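11R-lipoxygenase (Gersemia fruticosa, PDB 3VF1) probably catalyses, as a calcium-regulated non-heme iron dioxygenase of the lipoxygenase family, the insertion of molecular oxygen into polyunsaturated fatty acids. Local coordinates at residues L421-K426 and G643-N648; N501-F506 and V567-S572. One frame throughout, in Å; residues are numbered along the deposited sequence.

Interaction 1 (L421-K426 and G643-N648); sequences LYPHTK and GDYADN
The ring of Tyr-645 lies obliquely against the pyrrolidine of Pro-423, with CE1 of the tyrosine 3.6 Å from CG of the proline. Proline suits this place near the end of helix 416-425: it has no N-H to offer the preceding turn, and its compact apolar ring packs on CD1 and CE1 of the phenol ring without competing for the hydroxyl. That hydroxyl reaches farther, to His-424, where OH of Tyr-645 and NE2 of His-424 share a hydrogen bond of 2.7 Å, and either may be the donor. The oxygen sits at the edge of the imidazole, near its plane, while the two rings stand at 90° to each other. In Tyr-645, CG is anti to the carbonyl carbon (chi1 -65°), which swings the ring out of the loop toward the helix. ND1 of His-424 bonds to the backbone O of Asn-694, close to the C terminus that ligates the iron, so both ring nitrogens have partners and the imidazole is fixed in rotation. Farther out, Lys-426 stretches a fully extended chain toward Asp-647, but NZ of the lysine stays 3.9 Å from OD2 of the aspartate, a long salt bridge. The chemistry is thus graded: one short, directional bond at the buried histidine, apolar packing beside it, and a looser charge pairing whose attraction is probably weakened by solvent.

Interaction 2 (N501-F506 and V567-S572); sequences NVIHQF and VVFTCS
The carbonyl O of Val-568 receives the side-chain hydroxyl of Ser-572, OG to O 2.6 Å, and also the backbone N of the same serine, a weaker bond. Holding OG between its backbone N and carbonyl carbon (chi1 60°) turns the hydroxyl back onto its own helix, where a pi-type turn widens the coil. Serine suits this buried site because its hydroxyl finds an acceptor within the helix and is small enough to let Ile-503 approach. The two branches of that isoleucine divide the work: CG2 packs on CG1 of Val-568 at 3.6 Å, whereas CD1 extends over the backbone, 4.0 Å from CA of Phe-569, and also nears the phenylalanine ring and the serine hydroxyl. An alanine here would lose both branches and is likely to leave a gap between the helices, with CG1 of Val-568 and the backbone at Phe-569 missing the methyls that pack on them. Beyond the contact, Trp-500 meets the Phe-569 ring edge-to-face. The local axes come within 10.0 Å and run at 133°, closer to antiparallel than parallel. Such packing belongs to the largely helical catalytic domain of lipoxygenases, in which helix 557-579 continues to the iron ligands His-575 and Asn-579.

How the interactions relate
From the N terminus, the chain passes through residues 421-426 on helix 416-425, then residues 501-506 on helix 491-514, and returns at residues 567-572 on helix 557-579. There interaction 2 closes a loop with 60 residues between its segments. Only later does the loop at 643-648, between helices 619-632 and 653-676, come back to 421-426, so interaction 1 encloses interaction 2. The contacts, with centres 12 Å apart, also touch: NE2 of His-424 lies 3.7 Å from CG1 of Val-568, and Phe-506 packs against Tyr-645. Helices 416-425 and 491-514 thus both pack on helix 557-579, meeting at Val-568, and link the surface contact to the buried one.

Interaction 1 (L421-K426 and G643-N648)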
ATOM      1  N   LEU A 421      -2.338 -10.261 -10.788  1.00 30.04           N
ATOM      2  CA  LEU A 421      -2.029  -9.703  -9.478  1.00 31.71           C
ATOM      3  C   LEU A 421      -0.534  -9.565  -9.214  1.00 32.86           C
ATOM      4  O   LEU A 421      -0.123  -8.767  -8.374  1.00 35.70           O
ATOM      5  CB  LEU A 421      -2.645 -10.575  -8.382  1.00 31.45           C
ATOM      6  CG  LEU A 421      -4.171 -10.670  -8.365  1.00 34.74           C
ATOM      7  CD1 LEU A 421      -4.633 -11.561  -7.223  1.00 32.80           C
ATOM      8  CD2 LEU A 421      -4.790  -9.287  -8.255  1.00 35.35           C
ATOM      9  N   TYR A 422       0.279 -10.338  -9.927  1.00 31.76           N
ATOM     10  CA  TYR A 422       1.702 -10.422  -9.612  1.00 33.51           C
ATOM     11  C   TYR A 422       2.371  -9.055  -9.456  1.00 34.40           C
ATOM     12  O   TYR A 422       3.020  -8.796  -8.443  1.00 36.75           O
ATOM     13  CB  TYR A 422       2.453 -11.249 -10.657  1.00 31.84           C
ATOM     14  CG  TYR A 422       3.911 -11.431 -10.308  1.00 30.28           C
ATOM     15  CD1 TYR A 422       4.303 -12.376  -9.372  1.00 34.36           C
ATOM     16  CD2 TYR A 422       4.894 -10.649 -10.900  1.00 32.39           C
ATOM     17  CE1 TYR A 422       5.629 -12.544  -9.040  1.00 36.90           C
ATOM     18  CE2 TYR A 422       6.227 -10.811 -10.573  1.00 34.96           C
ATOM     19  CZ  TYR A 422       6.588 -11.761  -9.643  1.00 37.34           C
ATOM     20  OH  TYR A 422       7.911 -11.929  -9.312  1.00 42.55           O
ATOM     21  N   PRO A 423       2.219  -8.173 -10.455  1.00 30.79           N
ATOM     22  CA  PRO A 423       2.903  -6.877 -10.367  1.00 31.78           C
ATOM     23  C   PRO A 423       2.372  -5.989  -9.242  1.00 32.72           C
ATOM     24  O   PRO A 423       3.063  -5.059  -8.824  1.00 33.49           O
ATOM     25  CB  PRO A 423       2.621  -6.236 -11.730  1.00 28.96           C
ATOM     26  CG  PRO A 423       1.388  -6.904 -12.223  1.00 32.65           C
ATOM     27  CD  PRO A 423       1.436  -8.304 -11.697  1.00 30.11           C
ATOM     28  N   HIS A 424       1.172  -6.281  -8.754  1.00 30.58           N
ATOM     29  CA  HIS A 424       0.532  -5.437  -7.749  1.00 30.21           C
ATOM     30  C   HIS A 424       0.779  -5.911  -6.318  1.00 32.45           C
ATOM     31  O   HIS A 424       0.668  -5.126  -5.377  1.00 35.38           O
ATOM     32  CB  HIS A 424      -0.967  -5.354  -8.021  1.00 27.33           C
ATOM     33  CG  HIS A 424      -1.302  -4.725  -9.335  1.00 29.58           C
ATOM     34  ND1 HIS A 424      -1.069  -3.394  -9.601  1.00 30.89           N
ATOM     35  CD2 HIS A 424      -1.845  -5.244 -10.461  1.00 28.79           C
ATOM     36  CE1 HIS A 424      -1.455  -3.119 -10.834  1.00 33.21           C
ATOM     37  NE2 HIS A 424      -1.931  -4.224 -11.378  1.00 29.88           N
ATOM     38  N   THR A 425       1.113  -7.186  -6.156  1.00 29.68           N
ATOM     39  CA  THR A 425       1.386  -7.741  -4.834  1.00 31.47           C
ATOM     40  C   THR A 425       2.887  -7.876  -4.608  1.00 33.11           C
ATOM     41  O   THR A 425       3.330  -8.379  -3.577  1.00 34.47           O
ATOM     42  CB  THR A 425       0.735  -9.125  -4.650  1.00 34.13           C
ATOM     43  OG1 THR A 425       1.280 -10.050  -5.601  1.00 36.92           O
ATOM     44  CG2 THR A 425      -0.774  -9.034  -4.826  1.00 33.01           C
ATOM     45  N   LYS A 426       3.666  -7.419  -5.580  1.00 37.19           N
ATOM     46  CA  LYS A 426       5.115  -7.542  -5.520  1.00 36.31           C
ATOM     47  C   LYS A 426       5.696  -6.712  -4.380  1.00 38.40           C
ATOM     48  O   LYS A 426       5.459  -5.506  -4.294  1.00 40.19           O
ATOM     49  CB  LYS A 426       5.729  -7.097  -6.846  1.00 37.48           C
ATOM     50  CG  LYS A 426       7.084  -7.714  -7.137  1.00 48.31           C
ATOM     51  CD  LYS A 426       7.677  -7.166  -8.424  1.00 49.85           C
ATOM     52  CE  LYS A 426       9.053  -7.746  -8.690  1.00 55.70           C
ATOM     53  NZ  LYS A 426       9.743  -7.059  -9.817  1.00 68.77           N
ATOM     54  N   GLY A 643       0.216   0.795 -14.448  1.00 36.69           N
ATOM     55  CA  GLY A 643       0.014   0.525 -15.860  1.00 41.24           C
ATOM     56  C   GLY A 643       1.287   0.110 -16.573  1.00 41.89           C
ATOM     57  O   GLY A 643       1.235  -0.528 -17.623  1.00 45.37           O
ATOM     58  N   ASP A 644       2.433   0.472 -16.006  1.00 40.25           N
ATOM     59  CA  ASP A 644       3.720   0.106 -16.584  1.00 39.64           C
ATOM     60  C   ASP A 644       4.068  -1.332 -16.224  1.00 43.31           C
ATOM     61  O   ASP A 644       4.631  -1.598 -15.163  1.00 47.45           O
ATOM     62  CB  ASP A 644       4.819   1.053 -16.099  1.00 44.30           C
ATOM     63  CG  ASP A 644       6.191   0.663 -16.611  1.00 48.13           C
ATOM     64  OD1 ASP A 644       6.269  -0.033 -17.644  1.00 51.00           O
ATOM     65  OD2 ASP A 644       7.194   1.060 -15.983  1.00 52.27           O
ATOM     66  N   TYR A 645       3.727  -2.254 -17.119  1.00 47.09           N
ATOM     67  CA  TYR A 645       3.963  -3.676 -16.898  1.00 47.12           C
ATOM     68  C   TYR A 645       5.144  -4.160 -17.734  1.00 48.04           C
ATOM     69  O   TYR A 645       4.971  -4.926 -18.681  1.00 45.84           O
ATOM     70  CB  TYR A 645       2.712  -4.475 -17.260  1.00 41.74           C
ATOM     71  CG  TYR A 645       1.518  -4.194 -16.375  1.00 42.33           C
ATOM     72  CD1 TYR A 645       1.615  -4.286 -14.991  1.00 45.39           C
ATOM     73  CD2 TYR A 645       0.294  -3.832 -16.923  1.00 37.77           C
ATOM     74  CE1 TYR A 645       0.522  -4.032 -14.179  1.00 40.66           C
ATOM     75  CE2 TYR A 645      -0.802  -3.575 -16.118  1.00 37.80           C
ATOM     76  CZ  TYR A 645      -0.682  -3.676 -14.749  1.00 40.76           C
ATOM     77  OH  TYR A 645      -1.770  -3.421 -13.948  1.00 35.92           O
ATOM     78  N   ALA A 646       6.342  -3.708 -17.383  1.00 46.95           N
ATOM     79  CA  ALA A 646       7.544  -4.078 -18.122  1.00 50.71           C
ATOM     80  C   ALA A 646       7.875  -5.554 -17.928  1.00 46.70           C
ATOM     81  O   ALA A 646       8.319  -6.225 -18.858  1.00 43.49           O
ATOM     82  CB  ALA A 646       8.717  -3.213 -17.691  1.00 56.46           C
ATOM     83  N   ASP A 647       7.651  -6.054 -16.716  1.00 45.71           N
ATOM     84  CA  ASP A 647       7.897  -7.458 -16.408  1.00 45.32           C
ATOM     85  C   ASP A 647       6.634  -8.280 -16.647  1.00 44.96           C
ATOM     86  O   ASP A 647       6.256  -9.114 -15.825  1.00 42.92           O
ATOM     87  CB  ASP A 647       8.355  -7.608 -14.957  1.00 42.57           C
ATOM     88  CG  ASP A 647       9.670  -6.903 -14.687  1.00 48.86           C
ATOM     89  OD1 ASP A 647      10.072  -6.056 -15.514  1.00 48.37           O
ATOM     90  OD2 ASP A 647      10.300  -7.192 -13.647  1.00 51.90           O
ATOM     91  N   ASN A 648       5.991  -8.037 -17.785  1.00 44.42           N
ATOM     92  CA  ASN A 648       4.707  -8.652 -18.104  1.00 44.27           C
ATOM     93  C   ASN A 648       4.784 -10.171 -18.226  1.00 43.01           C
ATOM     94  O   ASN A 648       5.655 -10.710 -18.909  1.00 44.27           O
ATOM     95  CB  ASN A 648       4.156  -8.061 -19.401  1.00 45.72           C
ATOM     96  CG  ASN A 648       2.793  -8.605 -19.749  1.00 42.83           C
ATOM     97  OD1 ASN A 648       2.024  -8.993 -18.869  1.00 44.69           O
ATOM     98  ND2 ASN A 648       2.482  -8.639 -21.036  1.00 46.76           N
TER

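Interaction 2 (N501-F506 and V567-S572)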
ATOM      1  N   ASN A 501     -12.720   3.192 -11.342  1.00 25.60           N
ATOM      2  CA  ASN A 501     -13.517   2.796 -12.496  1.00 29.25           C
ATOM      3  C   ASN A 501     -12.655   2.336 -13.669  1.00 28.79           C
ATOM      4  O   ASN A 501     -13.054   1.458 -14.431  1.00 29.47           O
ATOM      5  CB  ASN A 501     -14.424   3.948 -12.932  1.00 31.14           C
ATOM      6  CG  ASN A 501     -15.592   4.158 -11.986  1.00 38.25           C
ATOM      7  OD1 ASN A 501     -16.175   3.199 -11.480  1.00 40.45           O
ATOM      8  ND2 ASN A 501     -15.940   5.417 -11.744  1.00 39.64           N
ATOM      9  N   VAL A 502     -11.477   2.931 -13.812  1.00 26.39           N
ATOM     10  CA  VAL A 502     -10.556   2.547 -14.878  1.00 25.67           C
ATOM     11  C   VAL A 502      -9.900   1.205 -14.574  1.00 28.71           C
ATOM     12  O   VAL A 502      -9.674   0.400 -15.477  1.00 30.30           O
ATOM     13  CB  VAL A 502      -9.472   3.623 -15.107  1.00 26.30           C
ATOM     14  CG1 VAL A 502      -8.180   2.995 -15.595  1.00 26.01           C
ATOM     15  CG2 VAL A 502      -9.971   4.670 -16.091  1.00 29.75           C
ATOM     16  N   ILE A 503      -9.604   0.965 -13.301  1.00 24.45           N
ATOM     17  CA  ILE A 503      -9.024  -0.305 -12.880  1.00 27.08           C
ATOM     18  C   ILE A 503     -10.073  -1.411 -12.930  1.00 28.95           C
ATOM     19  O   ILE A 503      -9.766  -2.554 -13.263  1.00 30.32           O
ATOM     20  CB  ILE A 503      -8.449  -0.222 -11.455  1.00 24.57           C
ATOM     21  CG1 ILE A 503      -7.182   0.632 -11.449  1.00 25.33           C
ATOM     22  CG2 ILE A 503      -8.135  -1.616 -10.925  1.00 24.56           C
ATOM     23  CD1 ILE A 503      -6.661   0.949 -10.061  1.00 26.20           C
ATOM     24  N   HIS A 504     -11.312  -1.070 -12.595  1.00 29.88           N
ATOM     25  CA  HIS A 504     -12.397  -2.041 -12.641  1.00 30.46           C
ATOM     26  C   HIS A 504     -12.621  -2.501 -14.074  1.00 29.64           C
ATOM     27  O   HIS A 504     -12.899  -3.671 -14.323  1.00 29.08           O
ATOM     28  CB  HIS A 504     -13.688  -1.442 -12.085  1.00 29.00           C
ATOM     29  CG  HIS A 504     -14.827  -2.412 -12.041  1.00 31.89           C
ATOM     30  ND1 HIS A 504     -15.684  -2.602 -13.103  1.00 32.14           N
ATOM     31  CD2 HIS A 504     -15.245  -3.252 -11.066  1.00 29.24           C
ATOM     32  CE1 HIS A 504     -16.584  -3.515 -12.783  1.00 32.87           C
ATOM     33  NE2 HIS A 504     -16.340  -3.925 -11.551  1.00 33.51           N
ATOM     34  N   GLN A 505     -12.498  -1.571 -15.015  1.00 29.99           N
ATOM     35  CA  GLN A 505     -12.663  -1.887 -16.426  1.00 31.65           C
ATOM     36  C   GLN A 505     -11.558  -2.829 -16.893  1.00 33.31           C
ATOM     37  O   GLN A 505     -11.814  -3.789 -17.618  1.00 35.38           O
ATOM     38  CB  GLN A 505     -12.650  -0.609 -17.266  1.00 29.25           C
ATOM     39  CG  GLN A 505     -12.966  -0.837 -18.732  1.00 37.28           C
ATOM     40  CD  GLN A 505     -14.347  -1.422 -18.937  1.00 42.33           C
ATOM     41  OE1 GLN A 505     -15.337  -0.883 -18.445  1.00 51.04           O
ATOM     42  NE2 GLN A 505     -14.420  -2.537 -19.656  1.00 39.44           N
ATOM     43  N   PHE A 506     -10.328  -2.552 -16.473  1.00 31.65           N
ATOM     44  CA  PHE A 506      -9.185  -3.371 -16.861  1.00 32.61           C
ATOM     45  C   PHE A 506      -9.320  -4.798 -16.342  1.00 29.69           C
ATOM     46  O   PHE A 506      -9.147  -5.758 -17.089  1.00 30.46           O
ATOM     47  CB  PHE A 506      -7.883  -2.752 -16.350  1.00 28.68           C
ATOM     48  CG  PHE A 506      -6.689  -3.655 -16.487  1.00 30.05           C
ATOM     49  CD1 PHE A 506      -6.277  -4.092 -17.733  1.00 28.99           C
ATOM     50  CD2 PHE A 506      -5.976  -4.061 -15.371  1.00 28.03           C
ATOM     51  CE1 PHE A 506      -5.181  -4.920 -17.865  1.00 30.00           C
ATOM     52  CE2 PHE A 506      -4.877  -4.889 -15.498  1.00 28.65           C
ATOM     53  CZ  PHE A 506      -4.479  -5.320 -16.745  1.00 28.66           C
ATOM     54  N   VAL A 567      -8.241  -5.265  -4.650  1.00 29.03           N
ATOM     55  CA  VAL A 567      -6.840  -5.575  -4.393  1.00 28.18           C
ATOM     56  C   VAL A 567      -5.910  -4.674  -5.201  1.00 27.45           C
ATOM     57  O   VAL A 567      -4.982  -4.079  -4.657  1.00 29.33           O
ATOM     58  CB  VAL A 567      -6.519  -7.048  -4.719  1.00 29.43           C
ATOM     59  CG1 VAL A 567      -5.031  -7.322  -4.547  1.00 26.41           C
ATOM     60  CG2 VAL A 567      -7.335  -7.975  -3.837  1.00 26.90           C
ATOM     61  N   VAL A 568      -6.162  -4.579  -6.502  1.00 27.05           N
ATOM     62  CA  VAL A 568      -5.317  -3.783  -7.385  1.00 26.95           C
ATOM     63  C   VAL A 568      -5.357  -2.308  -6.995  1.00 29.91           C
ATOM     64  O   VAL A 568      -4.335  -1.619  -7.014  1.00 27.71           O
ATOM     65  CB  VAL A 568      -5.749  -3.928  -8.861  1.00 27.83           C
ATOM     66  CG1 VAL A 568      -4.972  -2.961  -9.746  1.00 28.39           C
ATOM     67  CG2 VAL A 568      -5.553  -5.358  -9.334  1.00 27.11           C
ATOM     68  N   PHE A 569      -6.543  -1.826  -6.637  1.00 28.21           N
ATOM     69  CA  PHE A 569      -6.718  -0.426  -6.270  1.00 27.77           C
ATOM     70  C   PHE A 569      -6.014  -0.098  -4.958  1.00 26.64           C
ATOM     71  O   PHE A 569      -5.387   0.950  -4.830  1.00 26.95           O
ATOM     72  CB  PHE A 569      -8.203  -0.088  -6.152  1.00 27.20           C
ATOM     73  CG  PHE A 569      -8.467   1.316  -5.696  1.00 24.96           C
ATOM     74  CD1 PHE A 569      -8.569   2.349  -6.614  1.00 26.49           C
ATOM     75  CD2 PHE A 569      -8.610   1.606  -4.350  1.00 27.30           C
ATOM     76  CE1 PHE A 569      -8.809   3.643  -6.199  1.00 27.90           C
ATOM     77  CE2 PHE A 569      -8.852   2.902  -3.928  1.00 27.64           C
ATOM     78  CZ  PHE A 569      -8.952   3.920  -4.853  1.00 30.08           C
ATOM     79  N   THR A 570      -6.119  -0.997  -3.985  1.00 25.62           N
ATOM     80  CA  THR A 570      -5.547  -0.767  -2.663  1.00 27.25           C
ATOM     81  C   THR A 570      -4.024  -0.870  -2.678  1.00 27.86           C
ATOM     82  O   THR A 570      -3.336  -0.109  -1.994  1.00 28.19           O
ATOM     83  CB  THR A 570      -6.105  -1.760  -1.625  1.00 25.06           C
ATOM     84  OG1 THR A 570      -7.515  -1.561  -1.482  1.00 27.62           O
ATOM     85  CG2 THR A 570      -5.434  -1.565  -0.272  1.00 26.72           C
ATOM     86  N   CYS A 571      -3.498  -1.812  -3.455  1.00 27.22           N
ATOM     87  CA  CYS A 571      -2.057  -2.024  -3.522  1.00 28.63           C
ATOM     88  C   CYS A 571      -1.354  -0.906  -4.288  1.00 30.57           C
ATOM     89  O   CYS A 571      -0.165  -0.654  -4.079  1.00 29.73           O
ATOM     90  CB  CYS A 571      -1.743  -3.369  -4.178  1.00 28.49           C
ATOM     91  SG  CYS A 571      -2.230  -4.812  -3.207  1.00 37.08           S
ATOM     92  N   SER A 572      -2.085  -0.237  -5.175  1.00 27.59           N
ATOM     93  CA  SER A 572      -1.500   0.819  -5.993  1.00 28.46           C
ATOM     94  C   SER A 572      -1.943   2.215  -5.553  1.00 26.41           C
ATOM     95  O   SER A 572      -1.161   2.961  -4.964  1.00 26.83           O
ATOM     96  CB  SER A 572      -1.832   0.598  -7.474  1.00 27.84           C
ATOM     97  OG  SER A 572      -3.231   0.589  -7.701  1.00 28.69           O
TER